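Local coordinates for protein HepC.19480.a.B1 (Helicobacter pylori, PDB 6MTZ) that is of unknown function but probably acts as a DHH-family phosphoesterase, with an N-terminal parallel-sheet domain joined to a smaller C-terminal domain, at residues S47-I50 against Y51-L54; E183-R186 against F187-D190; T235-M238 against D239-S242. All coordinates share one frame; numbering follows the deposited sequence.

Contact 1. Residues S47-I50 against Y51-L54; sequences SARI and YEIL
Arg49 and Glu52, one turn apart on helix 43-59, form an i to i+3 salt bridge on the helix of a beta-alpha-beta crossover, the one that leads from strand 35-39 to strand 64-70. NH1 of Arg49 meets OE1 of Glu52 at 2.6 Å, a short bond but a bent one, with 145° at the hydrogen. The oxygen lies almost within the guanidinium plane and offers the syn lone pair, the one on the side of OE2. Even so, the two flat groups stand nearly perpendicular, their planes 85° apart, so one nitrogen grips one oxygen in place of a paired, two-bond bridge. A bend in the arginine chain at its second torsion (-57°) lets the side chain run alongside the extended glutamate, and CD of Arg49 also comes within 3.5 Å of OE1 of Glu52.

Beneath this charged edge the backbone is a regular alpha-helix. Amide N of Glu52 donates to O of Ala48 at 2.9 Å, and N of Leu54 to O of Ile50 at 3.0 Å. CG1 of Ile53 lies against the carbonyl its own amide bonds to, 3.3 Å from O of Arg49. Ile50 and Leu54 run side by side, and the CG2 branch of Ile50 touches CD1 of Leu54 at 4.0 Å.

The guanidinium has further anchors, Glu45 at NH2 and the carbonyl of Asn39 at NE, which should hold its rotation and partly balance its charge. Ile50 and Ile53 pack on Leu14 of strand 10-15, and Ile53 reaches Tyr38 of the edge strand 35-39 as well. On another flank, Ile50 and Leu54 meet Leu82 and Tyr81 of helix 76-85, so the segment packs on both sheet and helix.

Contact 2. Residues E183-R186 against F187-D190; sequences ELNR and FMFD
With CG of Asn185 trans to its backbone N (chi1 -179°) and the amide group turned across the chain, OD1 is carried forward over the turn made by Arg186, Phe187 and Met188. There it accepts the amide N of Met188 at 2.8 Å in a fairly straight bond (161°) that lies in the carbonyl plane of the side chain. The backbone O of the same asparagine takes N of Phe189 at 3.0 Å. Side chain and main chain of one residue thus bind successive amides, which defines an Asx motif.

CG of Met188 lies 3.4 Å from OD1 of Asn185, alongside the bonded amide. The ring of Phe189 comes close to the backbone carbonyl, CD2 being 3.3 Å from O of Asn185, while CB of Leu184 makes a looser approach to the same CD2, at 4.4 Å. A water completes the turn, donating to O of Arg186 at 2.7 Å and to OD1 of Asp190 at 3.1 Å.

The charged ends find partners beyond the turn: Arg186 pairs with Glu45, Asp190 with Arg194. Phe189 packs on Leu249 and Leu250 of helix 238-251. The chemistry implies a turn set chiefly by neutral amide bonds and one water, while Arg186 ties the loop to helix 43-59 and Asp190 bridges along the first turn of helix 190-203.

Contact 3. Residues T235-M238 against D239-S242; sequences TETM and DNIS
Ile241 packs closely over the start of helix 238-251, whereas Thr237, Asp239 and Asn240 line its solvent side. CG1 of Ile241 lies 3.1 Å from O of Thr237 and 3.5 Å from CB of Glu236, whose side chain crosses it at about a right angle. The same Thr237 carbonyl accepts N of Ile241 at 2.9 Å, within the carbonyl plane, and N of Ser242 donates to O of Met238 at 2.8 Å. The carboxylate of Glu236 is held by the amide of Asp232, while Met238 and Ile241 pack on Lys226 of helix 213-228.

The outer side is looser. Thr237 sets its hydroxyl between its own N and carbonyl carbon (chi1 66°), which lets OG1 accept the amide N of Asn240 at 3.3 Å, a long but fairly straight bond. A water bridges the two residues, accepting from N of Thr237 and, at 2.9 Å, from ND2 of Asn240.

This is a threonine N-cap. The water accepts from N-H of Thr237 as the N3 side chain would in a capping box, so any box is at most water-mediated. Glu236 and Ile241 occupy hydrophobic-staple positions, with CB of the glutamate supplying the first half.

In the fold
All three contacts are local turns, yet each reflects its place. Contact 1 rides on a helix covering the N-terminal parallel sheet and pairs a charged edge with buried isoleucines. Contact 2, its centre about 6 Å from the centre of the chain, is a partly buried, amide-built loop whose Phe189 packs on helix 238-251, the helix contact 3 begins. Contact 3 lies at the surface, about 21 Å out, and leads toward the C-terminal domain. Glu45 links the first two, bonding Arg49 of contact 1 and Arg186 of contact 2. Contact 2 joins contact 3 through a probable hydrogen bond from OG of Ser242 to O of Glu183. Contacts 1 and 3 lie on opposite sides of the chain's centre.

Contact 1. Residues S47-I50 against Y51-L54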
# COMPACT_ATOMS: atom_id res chain seq x y z
N SER A 47 0.45 8.76 -10.91
CA SER A 47 0.09 8.59 -12.32
C SER A 47 -0.18 7.14 -12.64
O SER A 47 -1.11 6.83 -13.39
CB SER A 47 1.20 9.15 -13.22
OG SER A 47 1.24 10.56 -13.12
N ALA A 48 0.62 6.22 -12.07
CA ALA A 48 0.38 4.81 -12.32
C ALA A 48 -1.00 4.39 -11.83
O ALA A 48 -1.72 3.68 -12.53
CB ALA A 48 1.46 3.96 -11.65
N ARG A 49 -1.39 4.85 -10.64
CA ARG A 49 -2.70 4.47 -10.12
C ARG A 49 -3.82 5.09 -10.95
O ARG A 49 -4.87 4.46 -11.13
CB ARG A 49 -2.83 4.86 -8.65
CG ARG A 49 -1.73 4.33 -7.69
CD ARG A 49 -1.57 2.80 -7.71
NE ARG A 49 -0.41 2.38 -6.91
CZ ARG A 49 0.33 1.30 -7.15
NH1 ARG A 49 0.04 0.51 -8.17
NH2 ARG A 49 1.36 1.00 -6.37
N ILE A 50 -3.60 6.29 -11.50
CA ILE A 50 -4.65 6.89 -12.32
C ILE A 50 -4.82 6.09 -13.60
O ILE A 50 -5.95 5.85 -14.06
CB ILE A 50 -4.33 8.37 -12.58
CG1 ILE A 50 -4.59 9.19 -11.31
CG2 ILE A 50 -5.19 8.92 -13.71
CD1 ILE A 50 -3.96 10.55 -11.32
N TYR A 51 -3.72 5.61 -14.17
CA TYR A 51 -3.80 4.74 -15.34
C TYR A 51 -4.53 3.44 -14.99
O TYR A 51 -5.40 2.99 -15.73
CB TYR A 51 -2.40 4.45 -15.88
CG TYR A 51 -2.38 3.48 -17.03
CD1 TYR A 51 -2.54 3.92 -18.34
CD2 TYR A 51 -2.19 2.12 -16.81
CE1 TYR A 51 -2.51 3.02 -19.40
CE2 TYR A 51 -2.17 1.22 -17.86
CZ TYR A 51 -2.33 1.67 -19.16
OH TYR A 51 -2.30 0.78 -20.21
N GLU A 52 -4.15 2.82 -13.87
CA GLU A 52 -4.81 1.60 -13.42
C GLU A 52 -6.32 1.79 -13.29
O GLU A 52 -7.10 0.92 -13.67
CB GLU A 52 -4.26 1.17 -12.06
CG GLU A 52 -3.06 0.29 -12.06
CD GLU A 52 -2.63 -0.01 -10.64
OE1 GLU A 52 -1.50 0.37 -10.27
OE2 GLU A 52 -3.43 -0.58 -9.87
N ILE A 53 -6.73 2.92 -12.70
CA ILE A 53 -8.14 3.17 -12.45
C ILE A 53 -8.90 3.35 -13.76
O ILE A 53 -9.95 2.74 -13.97
CB ILE A 53 -8.31 4.37 -11.50
CG1 ILE A 53 -7.98 3.95 -10.07
CG2 ILE A 53 -9.72 4.95 -11.59
CD1 ILE A 53 -7.82 5.09 -9.10
N LEU A 54 -8.36 4.17 -14.67
CA LEU A 54 -9.02 4.38 -15.96
C LEU A 54 -9.05 3.09 -16.77
O LEU A 54 -10.02 2.83 -17.50
CB LEU A 54 -8.31 5.48 -16.74
CG LEU A 54 -8.35 6.90 -16.17
CD1 LEU A 54 -7.35 7.79 -16.90
CD2 LEU A 54 -9.73 7.47 -16.29

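Contact 2. Residues E183-R186 against F187-D190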
# COMPACT_ATOMS: atom_id res chain seq x y z
N GLU A 183 4.97 -4.57 8.20
CA GLU A 183 5.22 -6.01 8.19
C GLU A 183 4.75 -6.70 6.91
O GLU A 183 5.22 -7.80 6.62
CB GLU A 183 4.55 -6.68 9.40
CG GLU A 183 5.17 -6.32 10.77
CD GLU A 183 4.79 -4.93 11.23
OE1 GLU A 183 3.80 -4.38 10.70
OE2 GLU A 183 5.49 -4.38 12.11
N LEU A 184 3.79 -6.12 6.17
CA LEU A 184 3.39 -6.63 4.86
C LEU A 184 3.85 -5.64 3.79
O LEU A 184 3.29 -4.53 3.68
CB LEU A 184 1.88 -6.86 4.78
CG LEU A 184 1.23 -7.81 5.79
CD1 LEU A 184 -0.29 -7.84 5.61
CD2 LEU A 184 1.79 -9.24 5.70
N ASN A 185 4.84 -6.05 2.99
CA ASN A 185 5.34 -5.21 1.91
C ASN A 185 4.20 -4.69 1.04
O ASN A 185 3.38 -5.46 0.53
CB ASN A 185 6.33 -6.00 1.04
CG ASN A 185 6.90 -5.17 -0.10
OD1 ASN A 185 6.35 -5.13 -1.19
ND2 ASN A 185 8.03 -4.51 0.17
N ARG A 186 4.18 -3.36 0.86
CA ARG A 186 3.05 -2.72 0.19
C ARG A 186 3.04 -3.05 -1.30
O ARG A 186 1.96 -3.28 -1.88
CB ARG A 186 3.08 -1.20 0.39
CG ARG A 186 1.85 -0.49 -0.18
CD ARG A 186 1.76 1.00 0.26
NE ARG A 186 2.84 1.85 -0.25
CZ ARG A 186 2.81 2.52 -1.41
NH1 ARG A 186 1.74 2.45 -2.20
NH2 ARG A 186 3.84 3.27 -1.78
N PHE A 187 4.21 -3.09 -1.94
CA PHE A 187 4.26 -3.37 -3.37
C PHE A 187 3.77 -4.78 -3.66
O PHE A 187 2.95 -4.99 -4.57
CB PHE A 187 5.67 -3.21 -3.93
CG PHE A 187 5.74 -3.47 -5.41
CD1 PHE A 187 5.94 -4.75 -5.91
CD2 PHE A 187 5.53 -2.44 -6.32
CE1 PHE A 187 5.95 -4.99 -7.28
CE2 PHE A 187 5.56 -2.68 -7.68
CZ PHE A 187 5.76 -3.95 -8.16
N MET A 188 4.27 -5.77 -2.91
CA MET A 188 3.94 -7.15 -3.23
C MET A 188 2.53 -7.52 -2.79
O MET A 188 1.89 -8.36 -3.44
CB MET A 188 4.96 -8.09 -2.60
CG MET A 188 6.40 -7.95 -3.16
SD MET A 188 6.56 -8.33 -4.91
CE MET A 188 6.32 -10.12 -4.94
N PHE A 189 2.02 -6.91 -1.71
CA PHE A 189 0.76 -7.32 -1.08
C PHE A 189 -0.14 -6.11 -0.86
O PHE A 189 -0.53 -5.79 0.25
CB PHE A 189 1.03 -8.03 0.24
CG PHE A 189 2.22 -8.95 0.20
CD1 PHE A 189 2.23 -10.03 -0.66
CD2 PHE A 189 3.32 -8.73 1.01
CE1 PHE A 189 3.32 -10.90 -0.69
CE2 PHE A 189 4.42 -9.58 0.98
CZ PHE A 189 4.42 -10.67 0.13
N ASP A 190 -0.51 -5.46 -1.97
CA ASP A 190 -1.18 -4.16 -1.87
C ASP A 190 -2.46 -4.25 -1.05
O ASP A 190 -2.67 -3.47 -0.11
CB ASP A 190 -1.48 -3.63 -3.27
CG ASP A 190 -2.17 -2.30 -3.24
OD1 ASP A 190 -1.51 -1.30 -2.89
OD2 ASP A 190 -3.38 -2.27 -3.53
O HOH W 1 1.42 -1.42 -3.76

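Contact 3. Residues T235-M238 against D239-S242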
# COMPACT_ATOMS: atom_id res chain seq x y z
N THR A 235 3.21 -17.59 21.36
CA THR A 235 4.23 -18.57 21.00
C THR A 235 5.13 -18.16 19.84
O THR A 235 6.01 -18.93 19.48
CB THR A 235 3.61 -19.94 20.66
OG1 THR A 235 2.76 -19.81 19.50
CG2 THR A 235 2.80 -20.51 21.84
N GLU A 236 4.94 -16.97 19.25
CA GLU A 236 5.69 -16.60 18.05
C GLU A 236 6.26 -15.19 18.16
O GLU A 236 5.62 -14.29 18.72
CB GLU A 236 4.80 -16.71 16.80
CG GLU A 236 4.16 -18.08 16.62
CD GLU A 236 3.23 -18.15 15.42
OE1 GLU A 236 2.31 -17.32 15.32
OE2 GLU A 236 3.44 -19.04 14.57
N THR A 237 7.46 -15.00 17.62
CA THR A 237 8.04 -13.67 17.53
C THR A 237 7.47 -12.90 16.34
O THR A 237 6.94 -13.48 15.40
CB THR A 237 9.57 -13.72 17.37
OG1 THR A 237 9.88 -14.31 16.10
CG2 THR A 237 10.23 -14.50 18.52
N MET A 238 7.62 -11.58 16.40
CA MET A 238 7.09 -10.75 15.32
C MET A 238 7.80 -11.05 14.01
O MET A 238 7.16 -11.13 12.95
CB MET A 238 7.23 -9.28 15.69
CG MET A 238 6.79 -8.33 14.59
SD MET A 238 5.06 -8.56 14.12
CE MET A 238 4.26 -7.44 15.25
N ASP A 239 9.12 -11.26 14.06
CA ASP A 239 9.87 -11.52 12.83
C ASP A 239 9.45 -12.84 12.19
O ASP A 239 9.40 -12.93 10.96
CB ASP A 239 11.39 -11.44 13.08
CG ASP A 239 11.86 -12.32 14.23
OD1 ASP A 239 11.94 -13.55 14.05
OD2 ASP A 239 12.18 -11.79 15.32
N ASN A 240 9.08 -13.86 12.98
CA ASN A 240 8.55 -15.05 12.32
C ASN A 240 7.09 -14.89 11.90
O ASN A 240 6.68 -15.48 10.89
CB ASN A 240 8.72 -16.28 13.21
CG ASN A 240 10.17 -16.68 13.32
OD1 ASN A 240 10.95 -16.50 12.39
ND2 ASN A 240 10.55 -17.20 14.48
N ILE A 241 6.30 -14.12 12.64
CA ILE A 241 4.92 -13.89 12.24
C ILE A 241 4.87 -13.12 10.93
O ILE A 241 4.09 -13.47 10.03
CB ILE A 241 4.16 -13.17 13.36
CG1 ILE A 241 4.04 -14.12 14.56
CG2 ILE A 241 2.77 -12.68 12.86
CD1 ILE A 241 3.57 -13.41 15.81
N SER A 242 5.71 -12.09 10.79
CA SER A 242 5.72 -11.30 9.56
C SER A 242 6.19 -12.12 8.37
O SER A 242 5.57 -12.10 7.30
CB SER A 242 6.61 -10.06 9.74
OG SER A 242 6.88 -9.45 8.49
O HOH W 2 8.56 -17.54 16.58